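Local coordinates for peptide ABC transporter permease (Staphylococcus hominis, PDB 6EXS), which probably moves peptides, including a thioalcohol-conjugated peptide that is a malodour precursor, across the membrane as a POT transporter of the major facilitator superfamily, at residues L39-Y42 against M43-I47; H171-D174 against I175-F178; I301-Q304 against G305-V308. All blocks are in the same frame, centred on the assembly; numbering follows the deposited sequence.

Contact 1: residues L39-Y42 against M43-I47; sequences LIFY and MYFAI
F41 and F45 lie one turn apart where helix 16-44 runs out, and their side chains point the same way. CB of F41 sits over one face of the F45 ring, 3.7 Å from its centroid, a CH-pi contact. The two rings themselves meet obliquely, with planes 51° apart. Y44 joins this aromatic group from alongside: its CE1 comes within 3.7 Å of F41 CD1, and its hydroxyl oxygen lies in plane at the edge of both phenylalanine rings. Y44 can reach there because its CG sits between its own N and carbonyl carbon (chi1 86°), a setting that also swings the ring edge against the backbone, with CD1 3.1 Å from I40 O.

The aliphatic contact belongs to L39 and M43. The methionine bends at its last torsion (chi3 -77°), bringing its methyl CE back to 3.9 Å from CG of L39.

Backbone bonds tie the same residues together in regular helical fashion. M43 N reaches L39 O at 3.0 Å, Y44 N reaches I40 O at 3.3 Å, and F45 N closes on F41 O at 2.8 Å. F45 is then the first residue to leave helical geometry.

Around this helix end, M43 and L39 face I62, M63 and Y66 of helix 56-72, while Y42 meets F182 of helix 178-204 edge-to-face. I40, F41 and Y44 press on helix 309-316, where L314 is touched by both F41 and Y44, so the end of helix 16-44 is wedged between three other helices.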
# COMPACT_ATOMS: atom_id res chain seq x y z
N LEU A 39 13.83 -4.59 4.91
CA LEU A 39 13.20 -5.15 6.12
C LEU A 39 13.04 -6.67 6.11
O LEU A 39 13.38 -7.29 7.12
CB LEU A 39 11.86 -4.47 6.45
CG LEU A 39 11.44 -4.53 7.93
CD1 LEU A 39 12.31 -3.62 8.81
CD2 LEU A 39 9.98 -4.13 8.10
N ILE A 40 12.57 -7.27 5.00
CA ILE A 40 12.36 -8.73 4.93
C ILE A 40 13.68 -9.49 5.15
O ILE A 40 13.70 -10.41 5.97
CB ILE A 40 11.58 -9.18 3.65
CG1 ILE A 40 11.28 -10.72 3.66
CG2 ILE A 40 12.24 -8.74 2.32
CD1 ILE A 40 10.31 -11.23 4.72
N PHE A 41 14.77 -9.08 4.48
CA PHE A 41 16.08 -9.73 4.62
C PHE A 41 16.71 -9.46 5.97
O PHE A 41 17.21 -10.40 6.59
CB PHE A 41 17.01 -9.34 3.47
CG PHE A 41 16.34 -9.57 2.14
CD1 PHE A 41 16.03 -10.85 1.71
CD2 PHE A 41 15.93 -8.49 1.35
CE1 PHE A 41 15.35 -11.06 0.52
CE2 PHE A 41 15.27 -8.70 0.15
CZ PHE A 41 14.96 -9.98 -0.25
N TYR A 42 16.62 -8.21 6.47
CA TYR A 42 17.11 -7.83 7.79
C TYR A 42 16.48 -8.70 8.89
O TYR A 42 17.18 -9.10 9.81
CB TYR A 42 16.81 -6.35 8.04
CG TYR A 42 17.18 -5.86 9.43
CD1 TYR A 42 18.49 -5.97 9.90
CD2 TYR A 42 16.24 -5.25 10.25
CE1 TYR A 42 18.85 -5.48 11.15
CE2 TYR A 42 16.59 -4.76 11.51
CZ TYR A 42 17.90 -4.88 11.95
OH TYR A 42 18.25 -4.40 13.19
N MET A 43 15.17 -9.01 8.78
CA MET A 43 14.46 -9.85 9.75
C MET A 43 14.88 -11.34 9.76
O MET A 43 15.22 -11.85 10.83
CB MET A 43 12.95 -9.73 9.58
CG MET A 43 12.41 -8.39 10.01
SD MET A 43 10.62 -8.35 10.09
CE MET A 43 10.22 -8.20 8.37
N TYR A 44 14.83 -12.04 8.59
CA TYR A 44 15.12 -13.48 8.59
C TYR A 44 16.60 -13.83 8.39
O TYR A 44 16.98 -14.98 8.67
CB TYR A 44 14.21 -14.27 7.63
CG TYR A 44 14.66 -14.36 6.19
CD1 TYR A 44 14.34 -13.35 5.29
CD2 TYR A 44 15.31 -15.49 5.70
CE1 TYR A 44 14.73 -13.43 3.95
CE2 TYR A 44 15.67 -15.59 4.36
CZ TYR A 44 15.38 -14.56 3.49
OH TYR A 44 15.74 -14.62 2.17
N PHE A 45 17.46 -12.87 7.97
CA PHE A 45 18.89 -13.17 7.85
C PHE A 45 19.44 -13.45 9.25
O PHE A 45 18.98 -12.84 10.23
CB PHE A 45 19.69 -12.04 7.15
CG PHE A 45 19.67 -11.96 5.63
CD1 PHE A 45 18.75 -12.70 4.89
CD2 PHE A 45 20.56 -11.13 4.95
CE1 PHE A 45 18.73 -12.61 3.48
CE2 PHE A 45 20.54 -11.05 3.55
CZ PHE A 45 19.63 -11.80 2.83
N ALA A 46 20.39 -14.41 9.37
CA ALA A 46 21.02 -14.80 10.63
C ALA A 46 21.72 -13.63 11.33
O ALA A 46 22.08 -12.65 10.68
CB ALA A 46 22.01 -15.93 10.38
N ILE A 47 21.91 -13.75 12.67
CA ILE A 47 22.58 -12.75 13.52
C ILE A 47 24.01 -12.49 13.02
O ILE A 47 24.43 -11.33 12.97
CB ILE A 47 22.56 -13.15 15.03
CG1 ILE A 47 21.13 -13.56 15.52
CG2 ILE A 47 23.18 -12.06 15.92
CD1 ILE A 47 20.18 -12.44 15.93

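Contact 2: residues H171-D174 against I175-F178; sequences HFVD and IRNF
A Schellman motif ends helix 147-174, and F172 and N177 make its outer bond: N177 N donates to F172 O at 2.8 Å, in the carbonyl plane. The inner bond runs from R176 N to V173 O at 3.1 Å. One residue earlier, I175 N still holds H171 O at 3.0 Å in the ordinary way of a helix.

V173 O has a second donor, the side chain of R176. After its bend at CB-CG (chi2 -73°) the arginine chain turns back on the helix end and brings NH2 to 2.7 Å from that oxygen, which lies at the edge of the guanidinium, close to its plane. The two donors of R176 approach from opposite faces of the V173 carbonyl plane, so a single residue clasps this oxygen by both its backbone and its side chain. NE of the same guanidinium is bonded to Q49 OE1, a further restraint on its rotation.

The positive phi of R176 (63°) is what stops the helix in the Schellman fashion and turns the chain towards helix 178-204, with N177 as the N-cap residue of that helix. On the outer surface I175 crosses the imidazole of H171 obliquely: CG1 lies over a face of the ring, CD1 is 3.5 Å from NE2, and CG2 is 3.6 Å from CE1. The edge of the F172 ring meets the carbonyl oxygen of N177, near the ring plane, with CD2 3.5 Å from N177 O. On the buried side CG1 of V173 touches CE1 of F178 at 4.1 Å, and M38 of helix 16-44 packs against both residues. The carboxylate of D174 is held from outside the turn, OD1 by Q170 NE2 and OD2 by a salt bridge to R329.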
# COMPACT_ATOMS: atom_id res chain seq x y z
N HIS A 171 23.20 -2.31 -2.29
CA HIS A 171 24.58 -2.28 -1.80
C HIS A 171 24.66 -2.56 -0.30
O HIS A 171 25.49 -3.37 0.11
CB HIS A 171 25.27 -0.94 -2.14
CG HIS A 171 26.59 -0.76 -1.43
ND1 HIS A 171 27.70 -1.54 -1.75
CD2 HIS A 171 26.91 0.07 -0.41
CE1 HIS A 171 28.66 -1.15 -0.93
NE2 HIS A 171 28.24 -0.18 -0.10
N PHE A 172 23.79 -1.90 0.51
CA PHE A 172 23.77 -2.05 1.96
C PHE A 172 23.37 -3.45 2.41
O PHE A 172 23.88 -3.93 3.41
CB PHE A 172 22.91 -0.98 2.61
CG PHE A 172 23.49 0.41 2.49
CD1 PHE A 172 23.22 1.19 1.37
CD2 PHE A 172 24.26 0.95 3.51
CE1 PHE A 172 23.75 2.48 1.26
CE2 PHE A 172 24.77 2.24 3.41
CZ PHE A 172 24.51 3.00 2.28
N VAL A 173 22.48 -4.12 1.64
CA VAL A 173 22.08 -5.52 1.87
C VAL A 173 23.29 -6.40 1.53
O VAL A 173 23.63 -7.29 2.32
CB VAL A 173 20.82 -5.94 1.06
CG1 VAL A 173 20.33 -7.32 1.48
CG2 VAL A 173 19.70 -4.91 1.21
N ASP A 174 23.98 -6.13 0.39
CA ASP A 174 25.18 -6.87 -0.04
C ASP A 174 26.31 -6.86 1.00
O ASP A 174 26.85 -7.92 1.31
CB ASP A 174 25.69 -6.36 -1.41
CG ASP A 174 24.85 -6.77 -2.61
OD1 ASP A 174 24.07 -7.74 -2.49
OD2 ASP A 174 25.02 -6.14 -3.68
N ILE A 175 26.65 -5.68 1.56
CA ILE A 175 27.71 -5.54 2.58
C ILE A 175 27.17 -5.80 4.00
O ILE A 175 27.94 -5.73 4.96
CB ILE A 175 28.49 -4.18 2.48
CG1 ILE A 175 27.59 -2.96 2.78
CG2 ILE A 175 29.21 -4.06 1.13
CD1 ILE A 175 28.31 -1.66 3.10
N ARG A 176 25.86 -6.11 4.13
CA ARG A 176 25.17 -6.43 5.40
C ARG A 176 25.16 -5.23 6.40
O ARG A 176 25.15 -5.42 7.61
CB ARG A 176 25.70 -7.74 6.05
CG ARG A 176 25.73 -8.97 5.13
CD ARG A 176 24.35 -9.53 4.85
NE ARG A 176 24.40 -10.81 4.14
CZ ARG A 176 24.02 -11.00 2.88
NH1 ARG A 176 24.10 -12.20 2.32
NH2 ARG A 176 23.53 -9.99 2.17
N ASN A 177 25.15 -4.00 5.86
CA ASN A 177 25.10 -2.78 6.65
C ASN A 177 23.65 -2.30 6.65
O ASN A 177 23.29 -1.39 5.92
CB ASN A 177 26.06 -1.72 6.08
CG ASN A 177 26.23 -0.46 6.90
OD1 ASN A 177 26.78 0.53 6.42
ND2 ASN A 177 25.77 -0.44 8.15
N PHE A 178 22.81 -2.98 7.44
CA PHE A 178 21.38 -2.65 7.52
C PHE A 178 21.16 -1.32 8.20
O PHE A 178 20.49 -0.46 7.61
CB PHE A 178 20.58 -3.80 8.16
CG PHE A 178 20.59 -5.08 7.35
CD1 PHE A 178 19.84 -5.18 6.17
CD2 PHE A 178 21.37 -6.17 7.74
CE1 PHE A 178 19.86 -6.36 5.42
CE2 PHE A 178 21.39 -7.34 6.97
CZ PHE A 178 20.64 -7.43 5.82

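Contact 3: residues I301-Q304 against G305-V308; sequences IQEQ and GSNV. With C3H (2-[[(2~{R})-2-azanyl-3-[(3~{S})-3-methyl-1-oxidanyl-hexan-3-yl]sulfanyl-propanoyl]amino]ethanoic acid), chain O.
The pocket for the thioalcohol-conjugated peptide is lined here by residues 301-308, which lead from helix 279-302 towards helix 309-316, and Q302 and G305 meet across the contact: G305 N donates to Q302 O at 3.2 Å, from well above the carbonyl plane. The Q302 side chain starts anti to its own N (chi1 -161°) and bends at chi2 (-79°), which lays the amide alongside the ligand, NE2 3.3 Å from the sulfur S. G305, with no side chain, lets the ligand come right up to the backbone: methyl C4 is 3.3 Å from G305 C and 3.5 Å from S306 N.

S306 folds its hydroxyl back to the preceding turn, OG donating to E303 O at 2.8 Å. Further on, V308 N bonds Q304 O at 2.8 Å, and N307 N adds a weak bond to the same oxygen. Q304 and V308 run side by side, CG of Q304 3.9 Å from CG2 of V308.

The buried Q304 amide is satisfied by Y379, Y463 and N448; E303 OE2 is bonded to N441, and N307 ND2 to the M60 carbonyl. Backbone and glutamine amide thus meet the thioether and alkyl part of the ligand, which is consistent with recognition by shape more than by hydrogen bonds on this side, while ligand hydrogen bonds come from F335, Q336 and N339.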
# COMPACT_ATOMS: atom_id res chain seq x y z
N ILE A 301 -2.22 -11.57 -4.06
CA ILE A 301 -1.14 -12.07 -4.91
C ILE A 301 -0.10 -10.99 -5.15
O ILE A 301 1.09 -11.25 -4.92
CB ILE A 301 -1.69 -12.72 -6.21
CG1 ILE A 301 -2.45 -14.03 -5.85
CG2 ILE A 301 -0.54 -13.00 -7.20
CD1 ILE A 301 -3.21 -14.70 -6.99
N GLN A 302 -0.52 -9.77 -5.54
CA GLN A 302 0.40 -8.65 -5.77
C GLN A 302 1.27 -8.29 -4.53
O GLN A 302 2.48 -8.17 -4.67
CB GLN A 302 -0.36 -7.42 -6.29
CG GLN A 302 0.53 -6.38 -6.97
CD GLN A 302 1.28 -5.48 -6.02
OE1 GLN A 302 0.86 -5.21 -4.90
NE2 GLN A 302 2.40 -4.97 -6.46
N GLU A 303 0.67 -8.11 -3.35
CA GLU A 303 1.43 -7.75 -2.15
C GLU A 303 2.34 -8.89 -1.62
O GLU A 303 3.15 -8.65 -0.72
CB GLU A 303 0.52 -7.21 -1.05
CG GLU A 303 -0.12 -5.87 -1.36
CD GLU A 303 0.76 -4.64 -1.20
OE1 GLU A 303 1.99 -4.79 -0.98
OE2 GLU A 303 0.22 -3.52 -1.30
N GLN A 304 2.25 -10.08 -2.23
CA GLN A 304 3.09 -11.21 -1.85
C GLN A 304 4.44 -11.19 -2.56
O GLN A 304 5.32 -11.97 -2.21
CB GLN A 304 2.38 -12.55 -2.02
CG GLN A 304 1.60 -12.99 -0.80
CD GLN A 304 0.77 -14.21 -1.10
OE1 GLN A 304 1.25 -15.22 -1.62
NE2 GLN A 304 -0.52 -14.14 -0.77
N GLY A 305 4.61 -10.28 -3.51
CA GLY A 305 5.89 -10.12 -4.19
C GLY A 305 6.94 -9.46 -3.31
O GLY A 305 8.12 -9.43 -3.67
N SER A 306 6.51 -8.89 -2.15
CA SER A 306 7.39 -8.22 -1.19
C SER A 306 7.91 -9.15 -0.09
O SER A 306 8.86 -8.77 0.59
CB SER A 306 6.69 -7.02 -0.56
OG SER A 306 5.48 -7.40 0.08
N ASN A 307 7.29 -10.33 0.09
CA ASN A 307 7.69 -11.27 1.16
C ASN A 307 7.71 -12.76 0.77
O ASN A 307 8.31 -13.55 1.49
CB ASN A 307 6.78 -11.06 2.40
CG ASN A 307 5.31 -11.32 2.19
OD1 ASN A 307 4.77 -11.25 1.08
ND2 ASN A 307 4.61 -11.59 3.26
N VAL A 308 7.03 -13.15 -0.34
CA VAL A 308 6.92 -14.55 -0.76
C VAL A 308 7.71 -14.84 -2.06
O VAL A 308 8.57 -15.73 -2.07
CB VAL A 308 5.43 -15.00 -0.84
CG1 VAL A 308 5.29 -16.41 -1.41
CG2 VAL A 308 4.74 -14.91 0.53
O2 C3H O . 3.57 2.02 -4.53
C11 C3H O . 3.66 1.69 -5.66
O3 C3H O . 2.75 1.93 -6.54
C10 C3H O . 4.79 0.89 -6.24
N1 C3H O . 5.42 0.02 -5.28
C9 C3H O . 4.96 -1.20 -5.04
O1 C3H O . 3.79 -1.43 -4.79
C8 C3H O . 5.92 -2.34 -5.08
N C3H O . 7.28 -1.83 -5.02
C7 C3H O . 5.71 -3.27 -3.88
S C3H O . 4.81 -4.81 -4.16
C3 C3H O . 5.77 -5.98 -5.27
C4 C3H O . 6.99 -6.39 -4.48
C5 C3H O . 6.05 -5.24 -6.58
C6 C3H O . 7.00 -5.89 -7.56
O C3H O . 8.13 -5.11 -7.80
C2 C3H O . 4.95 -7.22 -5.61
C1 C3H O . 4.63 -7.41 -7.08
C C3H O . 3.83 -8.66 -7.32

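In the fold
Along the chain the three contacts come in series, none enclosing or crossing another, and each closes a local turn; contacts 1 and 2 do so where a helix ends. Contact 1 ends helix 16-44, contact 2 carries helix 147-174 over to helix 178-204, and contact 3 lies between helix 279-302 and helix 309-316. Contacts 1 and 2 pack together: Y42 CD1 is 3.4 Å from F178 CG, and F45 lies against R176 and F178. Contact 1 also reaches contact 3, through I40 beside S306 and N307, whereas contacts 2 and 3 stay about 12 Å apart at their nearest atoms. Residues 39-47 therefore bridge the other two turns, linking helices before and after the middle of the chain.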